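Local coordinates for protein phenylacetate-coenzyme A ligase (Bacteroides vulgatus, PDB 3LAX) that forms the C-terminal domain of an enzyme of the AMP-binding family, a small alpha/beta domain with a mixed sheet, at residues A[6-14]-A[37-46]; A[27-36]-A[47-56]. One frame throughout, in Å; residues are numbered along the deposited sequence.

Contact 1 of 2, residues A[6-14]-A[37-46]; sequences MIILKGVNI and LETAESNDEM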
loop_
_atom_site.group_PDB
_atom_site.type_symbol
_atom_site.label_atom_id
_atom_site.label_comp_id
_atom_site.label_asym_id
_atom_site.label_seq_id
_atom_site.Cartn_x
_atom_site.Cartn_y
_atom_site.Cartn_z
HETATM N N MSE A 6 -6.442 -8.205 -10.735
HETATM C CA MSE A 6 -5.075 -8.673 -10.638
HETATM C C MSE A 6 -4.147 -7.680 -11.321
HETATM O O MSE A 6 -4.457 -7.156 -12.396
HETATM C CB MSE A 6 -4.975 -10.035 -11.330
HETATM C CG MSE A 6 -3.719 -10.824 -11.050
HETATM SE SE MSE A 6 -3.676 -12.427 -12.147
HETATM C CE MSE A 6 -3.396 -11.574 -13.878
ATOM N N ILE A 7 -3.011 -7.405 -10.695
ATOM C CA ILE A 7 -2.004 -6.595 -11.345
ATOM C C ILE A 7 -0.758 -7.426 -11.562
ATOM O O ILE A 7 -0.598 -8.501 -10.986
ATOM C CB ILE A 7 -1.676 -5.335 -10.541
ATOM C CG1 ILE A 7 -1.057 -5.704 -9.199
ATOM C CG2 ILE A 7 -2.934 -4.519 -10.326
ATOM C CD1 ILE A 7 -0.669 -4.512 -8.349
ATOM N N ILE A 8 0.115 -6.938 -12.423
ATOM C CA ILE A 8 1.368 -7.618 -12.703
ATOM C C ILE A 8 2.513 -6.632 -12.537
ATOM O O ILE A 8 2.514 -5.565 -13.154
ATOM C CB ILE A 8 1.369 -8.203 -14.122
ATOM C CG1 ILE A 8 0.285 -9.280 -14.241
ATOM C CG2 ILE A 8 2.736 -8.771 -14.465
ATOM C CD1 ILE A 8 0.076 -9.785 -15.656
ATOM N N LEU A 9 3.474 -6.981 -11.692
ATOM C CA LEU A 9 4.594 -6.103 -11.401
ATOM C C LEU A 9 5.893 -6.897 -11.460
ATOM O O LEU A 9 6.056 -7.877 -10.734
ATOM C CB LEU A 9 4.415 -5.468 -10.025
ATOM C CG LEU A 9 5.521 -4.525 -9.562
ATOM C CD1 LEU A 9 5.514 -3.232 -10.369
ATOM C CD2 LEU A 9 5.332 -4.230 -8.101
ATOM N N LYS A 10 6.811 -6.449 -12.317
ATOM C CA LYS A 10 8.058 -7.172 -12.551
ATOM C C LYS A 10 7.847 -8.683 -12.691
ATOM O O LYS A 10 8.563 -9.466 -12.054
ATOM C CB LYS A 10 9.053 -6.892 -11.421
ATOM C CG LYS A 10 10.154 -5.914 -11.792
ATOM C CD LYS A 10 9.607 -4.737 -12.574
ATOM C CE LYS A 10 10.732 -3.846 -13.054
ATOM N NZ LYS A 10 10.286 -2.914 -14.123
ATOM N N GLY A 11 6.868 -9.082 -13.500
ATOM C CA GLY A 11 6.595 -10.486 -13.751
ATOM C C GLY A 11 5.741 -11.181 -12.708
ATOM O O GLY A 11 5.325 -12.318 -12.915
ATOM N N VAL A 12 5.468 -10.503 -11.594
ATOM C CA VAL A 12 4.777 -11.129 -10.470
ATOM C C VAL A 12 3.303 -10.732 -10.424
ATOM O O VAL A 12 2.972 -9.544 -10.333
ATOM C CB VAL A 12 5.448 -10.761 -9.117
ATOM C CG1 VAL A 12 4.720 -11.427 -7.953
ATOM C CG2 VAL A 12 6.934 -11.134 -9.125
ATOM N N ASN A 13 2.416 -11.720 -10.489
ATOM C CA ASN A 13 0.989 -11.459 -10.382
ATOM C C ASN A 13 0.632 -11.200 -8.931
ATOM O O ASN A 13 0.987 -11.980 -8.050
ATOM C CB ASN A 13 0.165 -12.645 -10.897
ATOM C CG ASN A 13 0.258 -12.815 -12.392
ATOM O OD1 ASN A 13 -0.733 -13.132 -13.050
ATOM N ND2 ASN A 13 1.444 -12.602 -12.941
ATOM N N ILE A 14 -0.085 -10.112 -8.690
ATOM C CA ILE A 14 -0.465 -9.709 -7.342
ATOM C C ILE A 14 -1.940 -9.340 -7.285
ATOM O O ILE A 14 -2.424 -8.594 -8.134
ATOM C CB ILE A 14 0.361 -8.484 -6.900
ATOM C CG1 ILE A 14 1.844 -8.847 -6.815
ATOM C CG2 ILE A 14 -0.131 -7.937 -5.561
ATOM C CD1 ILE A 14 2.740 -7.650 -6.642
ATOM N N LEU A 37 1.429 2.371 -8.822
ATOM C CA LEU A 37 2.437 1.685 -9.619
ATOM C C LEU A 37 3.036 2.699 -10.574
ATOM O O LEU A 37 2.313 3.410 -11.273
ATOM C CB LEU A 37 1.810 0.537 -10.426
ATOM C CG LEU A 37 1.036 -0.487 -9.583
ATOM C CD1 LEU A 37 0.252 -1.472 -10.450
ATOM C CD2 LEU A 37 1.964 -1.236 -8.627
ATOM N N GLU A 38 4.356 2.783 -10.611
ATOM C CA GLU A 38 4.975 3.681 -11.568
ATOM C C GLU A 38 6.293 3.148 -12.080
ATOM O O GLU A 38 6.832 2.179 -11.554
ATOM C CB GLU A 38 5.129 5.088 -10.986
ATOM C CG GLU A 38 5.727 5.137 -9.603
ATOM C CD GLU A 38 5.394 6.432 -8.884
ATOM O OE1 GLU A 38 5.456 7.508 -9.524
ATOM O OE2 GLU A 38 5.062 6.369 -7.680
ATOM N N THR A 39 6.786 3.774 -13.139
ATOM C CA THR A 39 8.063 3.404 -13.707
ATOM C C THR A 39 9.098 4.430 -13.265
ATOM O O THR A 39 9.049 5.586 -13.676
ATOM C CB THR A 39 7.977 3.329 -15.237
ATOM O OG1 THR A 39 6.902 2.452 -15.601
ATOM C CG2 THR A 39 9.286 2.809 -15.828
ATOM N N ALA A 40 10.005 4.003 -12.394
ATOM C CA ALA A 40 11.076 4.862 -11.897
ATOM C C ALA A 40 12.345 4.585 -12.684
ATOM O O ALA A 40 12.952 3.522 -12.538
ATOM C CB ALA A 40 11.308 4.616 -10.414
ATOM N N GLU A 41 12.738 5.545 -13.514
ATOM C CA GLU A 41 13.867 5.366 -14.414
ATOM C C GLU A 41 13.611 4.164 -15.304
ATOM O O GLU A 41 12.825 4.223 -16.249
ATOM C CB GLU A 41 15.154 5.124 -13.628
ATOM C CG GLU A 41 15.404 6.094 -12.498
ATOM C CD GLU A 41 16.247 5.473 -11.406
ATOM O OE1 GLU A 41 15.984 4.303 -11.053
ATOM O OE2 GLU A 41 17.168 6.149 -10.903
ATOM N N SER A 42 14.276 3.063 -14.969
ATOM C CA SER A 42 14.217 1.845 -15.762
ATOM C C SER A 42 13.090 0.912 -15.328
ATOM O O SER A 42 12.366 0.373 -16.162
ATOM C CB SER A 42 15.552 1.103 -15.664
ATOM O OG SER A 42 15.800 0.692 -14.329
ATOM N N ASN A 43 12.943 0.723 -14.020
ATOM C CA ASN A 43 12.064 -0.327 -13.519
ATOM C C ASN A 43 10.782 0.154 -12.844
ATOM O O ASN A 43 10.561 1.351 -12.660
ATOM C CB ASN A 43 12.831 -1.266 -12.583
ATOM C CG ASN A 43 13.059 -0.668 -11.211
ATOM O OD1 ASN A 43 13.266 -1.392 -10.236
ATOM N ND2 ASN A 43 13.014 0.658 -11.125
ATOM N N ASP A 44 9.943 -0.805 -12.475
ATOM C CA ASP A 44 8.648 -0.515 -11.885
ATOM C C ASP A 44 8.708 -0.571 -10.366
ATOM O O ASP A 44 9.387 -1.421 -9.784
ATOM C CB ASP A 44 7.603 -1.510 -12.384
ATOM C CG ASP A 44 7.304 -1.355 -13.861
ATOM O OD1 ASP A 44 7.727 -0.336 -14.460
ATOM O OD2 ASP A 44 6.637 -2.259 -14.414
ATOM N N GLU A 45 7.983 0.337 -9.729
ATOM C CA GLU A 45 7.925 0.390 -8.281
ATOM C C GLU A 45 6.473 0.391 -7.829
ATOM O O GLU A 45 5.608 0.940 -8.507
ATOM C CB GLU A 45 8.612 1.652 -7.765
ATOM C CG GLU A 45 10.110 1.540 -7.574
ATOM C CD GLU A 45 10.647 2.634 -6.668
ATOM O OE1 GLU A 45 10.741 3.797 -7.120
ATOM O OE2 GLU A 45 10.966 2.330 -5.497
HETATM N N MSE A 46 6.214 -0.227 -6.682
HETATM C CA MSE A 46 4.913 -0.149 -6.038
HETATM C C MSE A 46 5.037 0.646 -4.753
HETATM O O MSE A 46 5.890 0.346 -3.929
HETATM C CB MSE A 46 4.375 -1.546 -5.702
HETATM C CG MSE A 46 3.132 -1.506 -4.819
HETATM SE SE MSE A 46 2.434 -3.218 -4.211
HETATM C CE MSE A 46 1.808 -3.852 -5.917
#
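Ile7, Leu9 and Ile14 meet Leu37, Asp44 and Met46 in a patch made almost wholly of hydrocarbon. CD1 of Ile7 sits between two partners, 3.5 Å from the CE methyl of Met46 and 3.8 Å from CD1 of Leu37. Met46, a selenomethionine, runs out straight and then bends at its last torsion (chi3 -69°), which swings CE across the isoleucine at about a right angle. Ile14 reaches toward the same methyl tip to tip, CD1 to CE. Leu9 divides its two methyls: CD2 lies 3.7 Å from CB of Met46, while CD1 comes within 3.4 Å of CB of Asp44, the two side chains sliding past each other in opposite directions.

Each partner is a small antiparallel unit of its own. Residues 7-14 form a tight hairpin closed by a type I' turn from Leu9 to Val12; residues 37-46 are the end of the long hairpin of the domain's mixed sheet, closed by a type II' turn from Ala40 to Asn43. Strand 7-9 and strand 43-46 cross at -125° with their axes 8.8 Å apart, and no hydrogen bond links the two segments, so the small hairpin packs against the sheet through side chains without extending it. Ile78 of helix 60-78 touches both Ile14 and Met46.

Charge enters at the turn ends. In this conformer, one of two, Lys10 crosses Asn43 at about a right angle and brings NZ near the Asp44 carboxylate. The long salt bridge from NZ to OD1 of Asp44, 3.6 Å, is doubtful, because NZ sits too close to Asp44 N, another donor. The other carboxylate oxygen, OD2, pairs with Arg106, whose NH1 also donates to the carbonyl O of Ile8; one arginine therefore spans both hairpins. Within the second turn, ND2 of Asn43 donates to O of Ala40, lying in the carbonyl plane.

Contact 2 of 2, residues A[27-36]-A[47-56]; sequences KELGSDYLIT and TVEVELSQLF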
loop_
_atom_site.group_PDB
_atom_site.type_symbol
_atom_site.label_atom_id
_atom_site.label_comp_id
_atom_site.label_asym_id
_atom_site.label_seq_id
_atom_site.Cartn_x
_atom_site.Cartn_y
_atom_site.Cartn_z
ATOM N N LYS A 27 -4.710 -2.001 14.019
ATOM C CA LYS A 27 -5.544 -1.037 14.718
ATOM C C LYS A 27 -5.037 0.378 14.475
ATOM O O LYS A 27 -5.808 1.328 14.523
ATOM C CB LYS A 27 -5.589 -1.342 16.219
ATOM C CG LYS A 27 -4.239 -1.310 16.908
ATOM C CD LYS A 27 -4.336 -1.844 18.332
ATOM C CE LYS A 27 -5.260 -0.992 19.205
ATOM N NZ LYS A 27 -6.715 -1.269 18.994
ATOM N N GLU A 28 -3.748 0.502 14.177
ATOM C CA GLU A 28 -3.136 1.807 13.973
ATOM C C GLU A 28 -3.518 2.436 12.644
ATOM O O GLU A 28 -3.214 3.599 12.414
ATOM C CB GLU A 28 -1.611 1.694 14.018
ATOM C CG GLU A 28 -1.060 1.144 15.326
ATOM C CD GLU A 28 -0.840 -0.374 15.319
ATOM O OE1 GLU A 28 -1.474 -1.110 14.514
ATOM O OE2 GLU A 28 -0.015 -0.822 16.147
ATOM N N LEU A 29 -4.132 1.658 11.753
ATOM C CA LEU A 29 -4.425 2.133 10.403
ATOM C C LEU A 29 -5.914 2.346 10.163
ATOM O O LEU A 29 -6.756 1.665 10.751
ATOM C CB LEU A 29 -3.910 1.133 9.356
ATOM C CG LEU A 29 -2.425 0.783 9.386
ATOM C CD1 LEU A 29 -2.114 -0.264 8.290
ATOM C CD2 LEU A 29 -1.555 2.024 9.208
ATOM N N GLY A 30 -6.242 3.277 9.271
ATOM C CA GLY A 30 -7.601 3.385 8.758
ATOM C C GLY A 30 -7.806 2.375 7.635
ATOM O O GLY A 30 -6.878 1.654 7.268
ATOM N N SER A 31 -9.003 2.337 7.069
ATOM C CA SER A 31 -9.305 1.364 6.020
ATOM C C SER A 31 -8.934 1.853 4.627
ATOM O O SER A 31 -8.970 1.086 3.677
ATOM C CB SER A 31 -10.794 1.036 6.024
ATOM O OG SER A 31 -11.535 2.154 5.580
ATOM N N ASP A 32 -8.587 3.127 4.492
ATOM C CA ASP A 32 -8.266 3.661 3.180
ATOM C C ASP A 32 -6.794 3.594 2.851
ATOM O O ASP A 32 -5.941 3.986 3.650
ATOM C CB ASP A 32 -8.789 5.089 3.037
ATOM C CG ASP A 32 -10.289 5.135 3.105
ATOM O OD1 ASP A 32 -10.925 4.660 2.135
ATOM O OD2 ASP A 32 -10.831 5.590 4.137
ATOM N N TYR A 33 -6.510 3.078 1.662
ATOM C CA TYR A 33 -5.160 2.884 1.189
ATOM C C TYR A 33 -5.159 3.128 -0.314
ATOM O O TYR A 33 -6.220 3.138 -0.970
ATOM C CB TYR A 33 -4.697 1.453 1.484
ATOM C CG TYR A 33 -5.488 0.425 0.706
ATOM C CD1 TYR A 33 -5.007 -0.081 -0.485
ATOM C CD2 TYR A 33 -6.722 -0.023 1.158
ATOM C CE1 TYR A 33 -5.735 -1.017 -1.215
ATOM C CE2 TYR A 33 -7.455 -0.960 0.446
ATOM C CZ TYR A 33 -6.956 -1.445 -0.743
ATOM O OH TYR A 33 -7.685 -2.369 -1.472
ATOM N N LEU A 34 -3.973 3.347 -0.859
ATOM C CA LEU A 34 -3.826 3.547 -2.290
ATOM C C LEU A 34 -2.527 2.917 -2.737
ATOM O O LEU A 34 -1.474 3.202 -2.182
ATOM C CB LEU A 34 -3.804 5.039 -2.615
ATOM C CG LEU A 34 -3.619 5.375 -4.094
ATOM C CD1 LEU A 34 -4.777 4.826 -4.918
ATOM C CD2 LEU A 34 -3.476 6.883 -4.274
ATOM N N ILE A 35 -2.618 2.030 -3.722
ATOM C CA ILE A 35 -1.452 1.378 -4.278
ATOM C C ILE A 35 -1.106 2.120 -5.561
ATOM O O ILE A 35 -1.929 2.198 -6.471
ATOM C CB ILE A 35 -1.771 -0.092 -4.631
ATOM C CG1 ILE A 35 -2.219 -0.879 -3.389
ATOM C CG2 ILE A 35 -0.588 -0.758 -5.293
ATOM C CD1 ILE A 35 -2.935 -2.201 -3.729
ATOM N N THR A 36 0.089 2.694 -5.631
ATOM C CA THR A 36 0.498 3.409 -6.837
ATOM C C THR A 36 1.622 2.659 -7.536
ATOM O O THR A 36 2.633 2.327 -6.915
ATOM C CB THR A 36 0.962 4.860 -6.544
ATOM O OG1 THR A 36 -0.114 5.595 -5.950
ATOM C CG2 THR A 36 1.383 5.558 -7.846
ATOM N N THR A 47 4.184 1.654 -4.592
ATOM C CA THR A 47 4.056 2.357 -3.323
ATOM C C THR A 47 2.695 2.018 -2.732
ATOM O O THR A 47 1.689 1.996 -3.447
ATOM C CB THR A 47 4.175 3.887 -3.510
ATOM O OG1 THR A 47 5.460 4.196 -4.062
ATOM C CG2 THR A 47 4.012 4.608 -2.170
ATOM N N VAL A 48 2.663 1.729 -1.434
ATOM C CA VAL A 48 1.412 1.521 -0.742
ATOM C C VAL A 48 1.272 2.621 0.312
ATOM O O VAL A 48 1.970 2.610 1.324
ATOM C CB VAL A 48 1.332 0.120 -0.093
ATOM C CG1 VAL A 48 0.018 -0.045 0.667
ATOM C CG2 VAL A 48 1.492 -0.979 -1.159
ATOM N N GLU A 49 0.385 3.567 0.039
ATOM C CA GLU A 49 0.038 4.602 1.012
ATOM C C GLU A 49 -1.157 4.112 1.814
ATOM O O GLU A 49 -2.104 3.549 1.264
ATOM C CB GLU A 49 -0.348 5.897 0.309
ATOM C CG GLU A 49 0.820 6.644 -0.298
ATOM C CD GLU A 49 0.379 7.836 -1.117
ATOM O OE1 GLU A 49 -0.335 7.646 -2.125
ATOM O OE2 GLU A 49 0.740 8.973 -0.749
ATOM N N VAL A 50 -1.120 4.309 3.122
ATOM C CA VAL A 50 -2.264 3.952 3.946
ATOM C C VAL A 50 -2.457 4.999 5.024
ATOM O O VAL A 50 -1.493 5.495 5.617
ATOM C CB VAL A 50 -2.158 2.522 4.549
ATOM C CG1 VAL A 50 -0.859 2.343 5.310
ATOM C CG2 VAL A 50 -3.365 2.217 5.436
ATOM N N GLU A 51 -3.714 5.354 5.243
ATOM C CA GLU A 51 -4.036 6.344 6.259
ATOM C C GLU A 51 -3.855 5.782 7.651
ATOM O O GLU A 51 -4.226 4.635 7.942
ATOM C CB GLU A 51 -5.474 6.829 6.102
ATOM C CG GLU A 51 -5.689 7.645 4.870
ATOM C CD GLU A 51 -7.046 8.329 4.843
ATOM O OE1 GLU A 51 -7.809 8.211 5.825
ATOM O OE2 GLU A 51 -7.353 8.985 3.825
ATOM N N LEU A 52 -3.317 6.620 8.528
ATOM C CA LEU A 52 -3.286 6.301 9.937
ATOM C C LEU A 52 -4.680 6.422 10.521
ATOM O O LEU A 52 -5.511 7.214 10.041
ATOM C CB LEU A 52 -2.355 7.265 10.661
ATOM C CG LEU A 52 -0.879 7.119 10.300
ATOM C CD1 LEU A 52 -0.106 8.336 10.802
ATOM C CD2 LEU A 52 -0.307 5.830 10.884
ATOM N N SER A 53 -4.942 5.637 11.557
ATOM C CA SER A 53 -6.149 5.809 12.343
ATOM C C SER A 53 -6.079 7.152 13.072
ATOM O O SER A 53 -4.992 7.603 13.440
ATOM C CB SER A 53 -6.251 4.700 13.384
ATOM O OG SER A 53 -7.299 4.989 14.286
ATOM N N GLN A 54 -7.222 7.792 13.290
ATOM C CA GLN A 54 -7.213 9.035 14.064
ATOM C C GLN A 54 -6.773 8.767 15.492
ATOM O O GLN A 54 -6.422 9.694 16.208
ATOM C CB GLN A 54 -8.570 9.741 14.041
ATOM C CG GLN A 54 -9.723 8.897 14.522
ATOM C CD GLN A 54 -10.444 8.221 13.377
ATOM O OE1 GLN A 54 -9.842 7.459 12.615
ATOM N NE2 GLN A 54 -11.735 8.505 13.239
ATOM N N LEU A 55 -6.777 7.502 15.899
ATOM C CA LEU A 55 -6.288 7.118 17.224
ATOM C C LEU A 55 -4.764 7.020 17.328
ATOM O O LEU A 55 -4.230 6.946 18.439
ATOM C CB LEU A 55 -6.910 5.787 17.664
ATOM C CG LEU A 55 -8.441 5.730 17.686
ATOM C CD1 LEU A 55 -8.919 4.406 18.281
ATOM C CD2 LEU A 55 -9.025 6.935 18.449
ATOM N N PHE A 56 -4.057 7.017 16.197
ATOM C CA PHE A 56 -2.602 6.878 16.236
ATOM C C PHE A 56 -1.927 8.238 16.374
ATOM O O PHE A 56 -1.954 9.046 15.448
ATOM C CB PHE A 56 -2.045 6.171 14.992
ATOM C CG PHE A 56 -0.563 5.900 15.087
ATOM C CD1 PHE A 56 -0.094 4.700 15.599
ATOM C CD2 PHE A 56 0.361 6.876 14.722
ATOM C CE1 PHE A 56 1.272 4.457 15.715
ATOM C CE2 PHE A 56 1.731 6.646 14.836
ATOM C CZ PHE A 56 2.189 5.431 15.331
HETATM O O HOH W 1 -7.996 2.622 15.113
HETATM O O HOH W 2 -9.161 5.626 6.400
HETATM O O HOH W 3 0.170 5.238 -3.374
HETATM O O HOH W 4 5.448 3.792 -6.795
#
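Tyr33 and Ile35 sit beside Val50 and Val48 on the buried face of two antiparallel strands, while Leu34, Thr36, Thr47 and Glu49 occupy the other side, where waters enter. On the tight side Tyr33 and Val50 form a non-hydrogen-bonded pair with CB to CB at 4.1 Å. The ring turns away from the strand 47-52, because CG stands between the backbone N and carbonyl carbon (chi1 66°), and its OH is hydrogen-bonded to Glu20. Leu29 crosses Val50 at about a right angle, CD2 lying 4.0 Å from CG1. Helix 16-24 meets Leu29, Tyr33 and Ile35, and helix 60-78 reaches Leu29 and Leu52.

The strands are the arms of the hairpin 32-40/43-52, in the middle of the mixed sheet of this AMP-binding enzyme C-terminal domain. Paired backbone bonds join Thr36 with Thr47 and Leu34 with Glu49. A beta bulge then shifts the register by two residues where the chain turns a corner at Ser31. Beyond it Gly30 N donates to Glu51 O and Ser53 N to Glu28 O, both from well above the carbonyl plane.

On the other face, Leu34 and Glu49 lie side by side, pointing the same way. One water receives a bond from OG1 of Thr36 and donates to Leu34 O and Glu49 OE1. A second water donates to OD2 of Asp32 and OE1 of Glu51, carboxylate oxygens 4.3 Å apart. Arg101 pairs with Asp32 and Lys94 with Glu51, probably offsetting the repulsion; Gly90 N and Leu92 N also hold the buried Glu51 carboxylate. The far end is closed: OG of Ser53 accepts from Leu55 N in an ST turn, and CG of Glu28 comes obliquely to CD1 of the Phe56 ring at 3.7 Å, helix 60-78 alongside.

Both contacts use the same hairpin, strands 32-40 and 43-52: contact 1 lies at its closed end and contact 2 along its open arms, their centres about 21 Å apart on opposite sides of the chain's centre. Along the chain the segments alternate, 6-14, 27-36, 37-46, 47-56. They meet where CG of Met46 packs 3.8 Å from CG2 of Ile35, so the apolar side of the hairpin runs on from one contact into the other. Contact 2 pairs the central strands of the mixed sheet, whereas contact 1 brings the N-terminal hairpin against the face of its closed half. The central hairpin thus joins that small hairpin and helices 16-24 and 60-78 into one C-terminal domain.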